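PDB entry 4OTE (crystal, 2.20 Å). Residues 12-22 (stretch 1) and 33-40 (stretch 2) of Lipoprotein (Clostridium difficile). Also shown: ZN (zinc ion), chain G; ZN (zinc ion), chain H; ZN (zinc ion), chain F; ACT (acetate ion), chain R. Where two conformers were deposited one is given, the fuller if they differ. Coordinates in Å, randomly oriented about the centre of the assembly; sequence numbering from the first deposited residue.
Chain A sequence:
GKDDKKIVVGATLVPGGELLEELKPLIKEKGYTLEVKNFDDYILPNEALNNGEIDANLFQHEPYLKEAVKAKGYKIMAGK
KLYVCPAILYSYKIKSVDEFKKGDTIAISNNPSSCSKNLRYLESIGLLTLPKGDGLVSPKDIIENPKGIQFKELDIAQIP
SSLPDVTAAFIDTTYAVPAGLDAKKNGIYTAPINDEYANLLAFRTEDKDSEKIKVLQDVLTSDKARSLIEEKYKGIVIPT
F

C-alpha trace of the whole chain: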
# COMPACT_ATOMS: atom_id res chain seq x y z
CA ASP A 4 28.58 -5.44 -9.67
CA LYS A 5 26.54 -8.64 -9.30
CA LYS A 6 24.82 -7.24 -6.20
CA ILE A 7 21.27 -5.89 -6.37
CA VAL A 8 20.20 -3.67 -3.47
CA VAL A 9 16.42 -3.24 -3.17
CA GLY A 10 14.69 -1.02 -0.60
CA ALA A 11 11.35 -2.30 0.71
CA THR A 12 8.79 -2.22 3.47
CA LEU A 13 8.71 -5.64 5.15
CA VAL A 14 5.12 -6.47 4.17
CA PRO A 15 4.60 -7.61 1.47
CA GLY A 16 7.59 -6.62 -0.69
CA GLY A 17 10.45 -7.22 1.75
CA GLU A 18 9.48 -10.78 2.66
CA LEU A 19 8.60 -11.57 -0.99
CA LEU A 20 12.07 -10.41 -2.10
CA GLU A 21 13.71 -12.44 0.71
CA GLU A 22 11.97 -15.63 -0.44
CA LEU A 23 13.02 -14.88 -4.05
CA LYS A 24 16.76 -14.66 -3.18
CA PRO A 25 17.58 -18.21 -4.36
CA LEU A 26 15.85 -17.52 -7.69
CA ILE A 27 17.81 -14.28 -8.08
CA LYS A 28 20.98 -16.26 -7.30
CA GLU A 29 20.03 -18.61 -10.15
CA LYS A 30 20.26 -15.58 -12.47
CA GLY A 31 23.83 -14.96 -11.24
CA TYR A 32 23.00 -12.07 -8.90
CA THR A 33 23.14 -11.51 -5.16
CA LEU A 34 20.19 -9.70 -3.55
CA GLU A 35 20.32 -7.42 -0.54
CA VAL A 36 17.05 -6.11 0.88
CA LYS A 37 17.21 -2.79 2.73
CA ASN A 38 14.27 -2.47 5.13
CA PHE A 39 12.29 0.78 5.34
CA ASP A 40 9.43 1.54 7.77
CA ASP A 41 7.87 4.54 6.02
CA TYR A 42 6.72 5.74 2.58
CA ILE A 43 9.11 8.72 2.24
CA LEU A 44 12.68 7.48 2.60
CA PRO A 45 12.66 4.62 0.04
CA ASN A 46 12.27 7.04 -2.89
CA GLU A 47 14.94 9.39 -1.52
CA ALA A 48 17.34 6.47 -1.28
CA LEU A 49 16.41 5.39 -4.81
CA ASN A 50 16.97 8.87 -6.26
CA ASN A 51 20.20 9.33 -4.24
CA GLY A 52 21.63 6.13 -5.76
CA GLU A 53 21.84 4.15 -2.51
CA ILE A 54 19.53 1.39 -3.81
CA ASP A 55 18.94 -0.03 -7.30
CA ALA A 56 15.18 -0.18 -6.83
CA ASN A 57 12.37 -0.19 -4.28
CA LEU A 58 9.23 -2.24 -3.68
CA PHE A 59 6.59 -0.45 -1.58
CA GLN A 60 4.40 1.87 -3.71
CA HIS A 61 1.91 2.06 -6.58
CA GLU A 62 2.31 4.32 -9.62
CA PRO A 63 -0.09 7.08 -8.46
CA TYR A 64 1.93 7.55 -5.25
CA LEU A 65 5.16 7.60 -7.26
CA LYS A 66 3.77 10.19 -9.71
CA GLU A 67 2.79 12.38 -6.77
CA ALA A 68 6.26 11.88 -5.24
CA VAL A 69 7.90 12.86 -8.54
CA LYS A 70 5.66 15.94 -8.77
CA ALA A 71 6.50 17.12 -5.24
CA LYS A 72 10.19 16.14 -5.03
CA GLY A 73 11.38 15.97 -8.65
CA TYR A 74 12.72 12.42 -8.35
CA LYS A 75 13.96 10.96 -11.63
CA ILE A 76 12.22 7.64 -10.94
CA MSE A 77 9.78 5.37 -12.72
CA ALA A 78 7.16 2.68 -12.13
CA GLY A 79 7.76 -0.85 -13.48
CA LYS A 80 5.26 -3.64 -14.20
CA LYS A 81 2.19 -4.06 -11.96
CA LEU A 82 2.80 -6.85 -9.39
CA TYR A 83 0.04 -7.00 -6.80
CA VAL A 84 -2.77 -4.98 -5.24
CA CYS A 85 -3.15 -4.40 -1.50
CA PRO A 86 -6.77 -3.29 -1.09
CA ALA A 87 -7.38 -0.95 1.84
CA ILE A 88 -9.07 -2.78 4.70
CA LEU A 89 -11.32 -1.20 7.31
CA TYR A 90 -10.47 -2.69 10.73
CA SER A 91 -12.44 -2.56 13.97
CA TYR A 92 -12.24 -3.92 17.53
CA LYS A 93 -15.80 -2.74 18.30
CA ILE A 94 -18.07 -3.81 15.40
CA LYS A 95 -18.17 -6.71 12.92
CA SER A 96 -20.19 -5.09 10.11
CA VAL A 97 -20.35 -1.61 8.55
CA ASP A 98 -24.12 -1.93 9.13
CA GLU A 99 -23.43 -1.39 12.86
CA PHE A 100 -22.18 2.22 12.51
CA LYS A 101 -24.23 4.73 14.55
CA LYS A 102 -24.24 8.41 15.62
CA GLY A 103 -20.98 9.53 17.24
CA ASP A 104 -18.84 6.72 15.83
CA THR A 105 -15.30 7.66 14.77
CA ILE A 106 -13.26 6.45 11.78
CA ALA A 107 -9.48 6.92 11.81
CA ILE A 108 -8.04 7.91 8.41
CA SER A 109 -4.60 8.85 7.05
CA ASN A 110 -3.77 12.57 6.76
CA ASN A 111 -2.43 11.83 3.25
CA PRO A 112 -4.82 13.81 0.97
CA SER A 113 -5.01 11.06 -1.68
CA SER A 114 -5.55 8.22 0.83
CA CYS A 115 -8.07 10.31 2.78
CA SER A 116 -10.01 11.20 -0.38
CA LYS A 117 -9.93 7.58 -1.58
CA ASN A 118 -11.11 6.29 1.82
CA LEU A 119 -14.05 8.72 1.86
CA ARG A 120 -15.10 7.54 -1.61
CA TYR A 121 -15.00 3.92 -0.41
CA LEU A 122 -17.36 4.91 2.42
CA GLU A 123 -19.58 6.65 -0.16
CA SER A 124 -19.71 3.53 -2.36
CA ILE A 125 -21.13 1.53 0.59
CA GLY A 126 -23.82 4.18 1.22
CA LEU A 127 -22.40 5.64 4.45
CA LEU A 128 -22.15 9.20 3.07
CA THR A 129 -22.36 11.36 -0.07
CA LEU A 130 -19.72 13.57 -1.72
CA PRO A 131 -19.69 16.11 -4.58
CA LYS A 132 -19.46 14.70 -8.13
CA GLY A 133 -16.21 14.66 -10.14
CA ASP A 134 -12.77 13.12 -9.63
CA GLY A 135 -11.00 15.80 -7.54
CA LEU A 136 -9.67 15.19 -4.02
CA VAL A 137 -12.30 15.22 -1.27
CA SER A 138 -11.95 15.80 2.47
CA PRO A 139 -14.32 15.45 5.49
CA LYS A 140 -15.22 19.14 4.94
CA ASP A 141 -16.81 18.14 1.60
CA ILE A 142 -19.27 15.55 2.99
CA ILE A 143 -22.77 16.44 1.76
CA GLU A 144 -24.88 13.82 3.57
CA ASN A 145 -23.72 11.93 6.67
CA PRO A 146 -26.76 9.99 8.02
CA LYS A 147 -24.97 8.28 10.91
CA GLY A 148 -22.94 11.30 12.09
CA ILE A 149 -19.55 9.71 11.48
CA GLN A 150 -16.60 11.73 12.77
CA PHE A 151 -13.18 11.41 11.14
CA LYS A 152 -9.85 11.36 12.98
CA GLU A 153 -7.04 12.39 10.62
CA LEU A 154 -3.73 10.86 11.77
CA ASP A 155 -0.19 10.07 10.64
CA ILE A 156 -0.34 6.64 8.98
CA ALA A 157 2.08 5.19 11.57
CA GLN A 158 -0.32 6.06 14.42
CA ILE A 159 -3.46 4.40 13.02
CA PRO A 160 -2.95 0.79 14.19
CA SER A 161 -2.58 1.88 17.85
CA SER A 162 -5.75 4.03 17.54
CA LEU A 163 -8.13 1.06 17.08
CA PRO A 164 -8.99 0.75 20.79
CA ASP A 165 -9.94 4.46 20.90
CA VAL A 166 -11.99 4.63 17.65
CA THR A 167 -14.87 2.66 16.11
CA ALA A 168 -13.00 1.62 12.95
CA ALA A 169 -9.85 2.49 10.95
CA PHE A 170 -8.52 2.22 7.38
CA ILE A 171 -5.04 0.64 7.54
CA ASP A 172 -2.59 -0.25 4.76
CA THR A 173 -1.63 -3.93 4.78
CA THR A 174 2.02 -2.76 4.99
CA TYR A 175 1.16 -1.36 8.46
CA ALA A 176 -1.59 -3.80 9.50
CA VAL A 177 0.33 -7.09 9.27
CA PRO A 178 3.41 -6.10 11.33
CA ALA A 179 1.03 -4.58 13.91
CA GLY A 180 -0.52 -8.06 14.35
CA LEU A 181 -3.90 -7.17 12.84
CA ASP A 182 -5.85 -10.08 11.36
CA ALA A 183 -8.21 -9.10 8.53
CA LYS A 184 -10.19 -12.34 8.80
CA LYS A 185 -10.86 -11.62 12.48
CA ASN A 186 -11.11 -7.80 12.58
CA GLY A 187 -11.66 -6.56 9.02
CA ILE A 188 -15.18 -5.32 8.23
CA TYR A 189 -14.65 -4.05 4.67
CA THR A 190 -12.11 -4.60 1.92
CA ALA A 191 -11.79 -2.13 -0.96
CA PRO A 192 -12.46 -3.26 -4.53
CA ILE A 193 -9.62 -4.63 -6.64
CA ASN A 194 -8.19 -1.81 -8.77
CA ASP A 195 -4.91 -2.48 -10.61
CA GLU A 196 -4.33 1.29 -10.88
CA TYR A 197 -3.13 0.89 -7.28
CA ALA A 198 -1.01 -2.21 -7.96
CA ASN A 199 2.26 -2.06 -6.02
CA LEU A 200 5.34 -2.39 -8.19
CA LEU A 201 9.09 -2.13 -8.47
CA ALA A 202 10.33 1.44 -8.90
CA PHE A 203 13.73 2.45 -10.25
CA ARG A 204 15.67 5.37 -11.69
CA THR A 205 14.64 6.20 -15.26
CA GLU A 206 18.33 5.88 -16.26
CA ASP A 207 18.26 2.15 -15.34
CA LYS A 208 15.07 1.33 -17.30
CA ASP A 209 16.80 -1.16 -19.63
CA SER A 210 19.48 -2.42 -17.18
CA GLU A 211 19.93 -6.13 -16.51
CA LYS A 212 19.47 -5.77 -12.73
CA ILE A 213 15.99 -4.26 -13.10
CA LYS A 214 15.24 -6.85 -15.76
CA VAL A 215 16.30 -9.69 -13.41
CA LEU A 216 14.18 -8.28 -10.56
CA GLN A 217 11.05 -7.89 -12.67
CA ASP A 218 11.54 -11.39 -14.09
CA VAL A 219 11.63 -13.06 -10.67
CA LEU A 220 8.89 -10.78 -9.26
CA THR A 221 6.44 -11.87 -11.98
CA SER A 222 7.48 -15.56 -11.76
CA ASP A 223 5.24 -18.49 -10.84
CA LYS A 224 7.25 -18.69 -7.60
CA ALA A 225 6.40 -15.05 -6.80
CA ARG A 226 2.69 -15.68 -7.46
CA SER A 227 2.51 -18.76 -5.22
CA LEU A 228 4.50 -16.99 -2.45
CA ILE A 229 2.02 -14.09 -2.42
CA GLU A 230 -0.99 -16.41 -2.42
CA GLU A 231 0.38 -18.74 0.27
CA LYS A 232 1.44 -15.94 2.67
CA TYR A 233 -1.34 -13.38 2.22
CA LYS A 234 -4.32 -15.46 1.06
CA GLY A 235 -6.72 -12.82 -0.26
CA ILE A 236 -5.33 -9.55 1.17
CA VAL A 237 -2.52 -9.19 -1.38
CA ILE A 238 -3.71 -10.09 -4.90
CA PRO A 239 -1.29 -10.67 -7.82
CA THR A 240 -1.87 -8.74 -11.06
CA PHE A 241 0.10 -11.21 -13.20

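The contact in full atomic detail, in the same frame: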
# COMPACT_ATOMS: atom_id res chain seq x y z
N THR A 12 9.52 -1.99 2.23
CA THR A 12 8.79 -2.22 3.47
C THR A 12 8.68 -3.73 3.65
O THR A 12 8.60 -4.47 2.66
CB THR A 12 7.40 -1.58 3.42
OG1 THR A 12 6.79 -1.86 2.16
CG2 THR A 12 7.51 -0.08 3.60
N LEU A 13 8.70 -4.20 4.89
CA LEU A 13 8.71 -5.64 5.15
C LEU A 13 7.54 -6.35 4.47
O LEU A 13 7.73 -7.35 3.78
CB LEU A 13 8.69 -5.93 6.65
CG LEU A 13 8.81 -7.41 7.05
CD1 LEU A 13 10.06 -8.05 6.46
CD2 LEU A 13 8.80 -7.55 8.56
N VAL A 14 6.33 -5.83 4.67
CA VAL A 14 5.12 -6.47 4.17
C VAL A 14 4.49 -5.64 3.06
O VAL A 14 4.21 -4.46 3.26
CB VAL A 14 4.10 -6.67 5.31
CG1 VAL A 14 2.79 -7.23 4.76
CG2 VAL A 14 4.67 -7.58 6.38
N PRO A 15 4.25 -6.25 1.88
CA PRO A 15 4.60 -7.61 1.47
C PRO A 15 5.92 -7.73 0.70
O PRO A 15 6.42 -8.84 0.52
CB PRO A 15 3.43 -8.00 0.55
CG PRO A 15 2.91 -6.71 0.02
CD PRO A 15 3.42 -5.58 0.86
N GLY A 16 6.46 -6.61 0.24
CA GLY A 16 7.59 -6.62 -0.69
C GLY A 16 8.90 -7.16 -0.13
O GLY A 16 9.62 -7.88 -0.83
N GLY A 17 9.21 -6.80 1.11
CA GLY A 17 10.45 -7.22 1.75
C GLY A 17 10.55 -8.73 1.87
O GLY A 17 11.53 -9.34 1.44
N GLU A 18 9.51 -9.34 2.43
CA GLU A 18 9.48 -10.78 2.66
C GLU A 18 9.35 -11.56 1.34
O GLU A 18 9.90 -12.65 1.22
CB GLU A 18 8.35 -11.14 3.65
CG GLU A 18 8.02 -12.62 3.82
CD GLU A 18 9.19 -13.50 4.22
OE1 GLU A 18 10.24 -12.98 4.67
OE2 GLU A 18 9.07 -14.74 4.10
N LEU A 19 8.66 -10.98 0.36
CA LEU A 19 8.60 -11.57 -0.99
C LEU A 19 10.00 -11.61 -1.61
O LEU A 19 10.44 -12.65 -2.09
CB LEU A 19 7.64 -10.79 -1.88
CG LEU A 19 7.62 -11.14 -3.38
CD1 LEU A 19 7.32 -12.62 -3.60
CD2 LEU A 19 6.62 -10.28 -4.13
N LEU A 20 10.70 -10.48 -1.59
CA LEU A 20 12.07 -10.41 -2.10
C LEU A 20 13.00 -11.41 -1.39
O LEU A 20 13.80 -12.08 -2.05
CB LEU A 20 12.64 -9.00 -1.97
CG LEU A 20 12.10 -7.95 -2.95
CD1 LEU A 20 12.42 -6.54 -2.46
CD2 LEU A 20 12.63 -8.17 -4.35
N GLU A 21 12.87 -11.53 -0.07
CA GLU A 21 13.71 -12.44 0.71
C GLU A 21 13.53 -13.88 0.24
O GLU A 21 14.50 -14.62 0.09
CB GLU A 21 13.40 -12.36 2.21
CG GLU A 21 13.84 -11.08 2.91
CD GLU A 21 15.34 -10.96 3.11
OE1 GLU A 21 16.09 -11.89 2.72
OE2 GLU A 21 15.79 -9.93 3.67
N GLU A 22 12.28 -14.28 0.01
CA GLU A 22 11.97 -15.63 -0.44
C GLU A 22 12.34 -15.86 -1.91
O GLU A 22 12.39 -17.00 -2.35
CB GLU A 22 10.50 -15.97 -0.20
CG GLU A 22 10.12 -16.03 1.28
CD GLU A 22 10.74 -17.22 2.00
OE1 GLU A 22 11.18 -18.17 1.34
OE2 GLU A 22 10.79 -17.20 3.25
N THR A 33 23.37 -11.48 -6.59
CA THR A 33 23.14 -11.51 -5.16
C THR A 33 22.16 -10.40 -4.81
O THR A 33 22.27 -9.29 -5.34
CB THR A 33 24.45 -11.33 -4.38
OG1 THR A 33 25.33 -12.42 -4.71
CG2 THR A 33 24.20 -11.32 -2.88
N LEU A 34 21.18 -10.69 -3.96
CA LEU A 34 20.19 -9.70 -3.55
C LEU A 34 20.41 -9.27 -2.11
O LEU A 34 20.63 -10.12 -1.25
CB LEU A 34 18.78 -10.27 -3.66
CG LEU A 34 17.67 -9.35 -3.12
CD1 LEU A 34 17.41 -8.21 -4.09
CD2 LEU A 34 16.39 -10.11 -2.82
N GLU A 35 20.38 -7.96 -1.88
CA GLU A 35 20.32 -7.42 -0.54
C GLU A 35 19.07 -6.57 -0.40
O GLU A 35 18.82 -5.68 -1.21
CB GLU A 35 21.56 -6.59 -0.23
CG GLU A 35 22.83 -7.42 -0.17
CD GLU A 35 24.04 -6.59 0.17
OE1 GLU A 35 24.03 -5.92 1.22
OE2 GLU A 35 25.02 -6.61 -0.62
N VAL A 36 18.26 -6.86 0.61
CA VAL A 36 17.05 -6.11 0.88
C VAL A 36 17.33 -5.11 2.00
O VAL A 36 17.76 -5.50 3.10
CB VAL A 36 15.89 -7.04 1.30
CG1 VAL A 36 14.61 -6.23 1.53
CG2 VAL A 36 15.67 -8.10 0.23
N LYS A 37 17.11 -3.84 1.72
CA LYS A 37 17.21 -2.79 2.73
C LYS A 37 15.80 -2.47 3.22
O LYS A 37 14.93 -2.07 2.44
CB LYS A 37 17.87 -1.56 2.12
CG LYS A 37 18.14 -0.44 3.11
CD LYS A 37 18.73 0.79 2.43
CE LYS A 37 20.19 0.60 2.05
NZ LYS A 37 21.03 0.30 3.24
N ASN A 38 15.58 -2.65 4.52
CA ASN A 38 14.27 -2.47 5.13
C ASN A 38 13.97 -0.99 5.39
O ASN A 38 14.80 -0.27 5.94
CB ASN A 38 14.19 -3.26 6.44
CG ASN A 38 12.83 -3.17 7.10
OD1 ASN A 38 11.80 -3.41 6.47
ND2 ASN A 38 12.82 -2.84 8.39
N PHE A 39 12.78 -0.54 4.99
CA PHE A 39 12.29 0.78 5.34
C PHE A 39 10.95 0.66 6.07
O PHE A 39 10.21 -0.29 5.84
CB PHE A 39 12.13 1.65 4.09
CG PHE A 39 13.44 2.07 3.50
CD1 PHE A 39 14.10 3.19 3.97
CD2 PHE A 39 14.02 1.34 2.47
CE1 PHE A 39 15.31 3.59 3.42
CE2 PHE A 39 15.23 1.72 1.93
CZ PHE A 39 15.87 2.85 2.40
N ASP A 40 10.65 1.61 6.95
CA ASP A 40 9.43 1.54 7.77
C ASP A 40 8.43 2.66 7.46
O ASP A 40 7.42 2.82 8.15
CB ASP A 40 9.78 1.53 9.27
CG ASP A 40 10.58 2.76 9.70
OD1 ASP A 40 10.37 3.85 9.13
OD2 ASP A 40 11.41 2.64 10.62
ZN ZN G . 10.81 -15.71 4.64
ZN ZN H . 17.75 -10.04 4.17
ZN ZN F . 11.42 5.41 8.56
C ACT R . 13.65 3.81 8.00
O ACT R . 13.36 4.81 8.69
OXT ACT R . 12.85 3.38 7.14
CH3 ACT R . 14.98 3.13 8.19
O HOH W 1 9.07 -2.44 6.93

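The backbone arrangement is a helix laid against a strand. The axes of helix 13-22 and strand 33-39 approach to 8.9 Å, and their N-to-C directions differ by 160°, so the two run nearly antiparallel. The CA atoms of Thr12 and Phe39 lie 5.0 Å apart at one end of the contact; further along, those of Gly17 and Val36 lie 6.7 Å apart. The pairing buries 358 Å², counting both sides.

The helix begins irregularly. Gly17 N donates to Thr12 O at 2.9 Å and Glu18 N to Leu13 O at 3.0 Å, i to i-5 bonds that define a wider pi-type turn, within which a cis peptide bond precedes Pro15. The regular i to i-4 pattern follows, as in Leu20 N to Gly16 O at 2.9 Å and Glu21 N to Gly17 O at 3.0 Å.

No direct hydrogen bond joins the stretches. Their polar link is water 1, which accepts from Leu13 N at 2.7 Å and donates to Asn38 OD1 at 2.9 Å and to Phe39 O at 2.7 Å. It thereby serves a backbone NH at the start of the helix, which has no i-4 acceptor within the helix, and joins it to two oxygens of the strand. Beside it, Thr12 CA lies 3.4 Å from Phe39 O with an angle of 164° at the hydrogen, a nearly linear CA-H...O contact.

The apolar packing centres on Leu20, whose CA-to-CB bond points toward the strand. Leu20 CB is 3.9 Å from Val36 CG2 and 4.0 Å from Leu34 CD2, ordinary van der Waals separations. Leu34 and Val36, two residues apart, both point toward the helix as strand alternation predicts, while Glu35 and Lys37 point away. Gly17 offers only backbone here: its CA is 4.3 Å from Val36 CG1. A CB at Gly17 would lie about 2.9 Å from Leu13 CA, so the tight spot is within the helix rather than against the strand.

Glu21 starts sideways, but its end comes nearer, bringing Glu21 OE2 to 3.7 Å from Val36 CB. This is a contact without a polar partner on the strand; the same Glu21 OE2 binds the chain H zinc at 2.0 Å.

The other metal sites lie outside the helix-strand packing. Glu18 OE2 and Glu22 OE2, one turn apart, bind the chain G zinc at 2.1 and 2.0 Å. Asp40 OD1 and acetate O each bind the chain F zinc at 2.0 Å, and Asp40 N donates to acetate OXT at 2.8 Å.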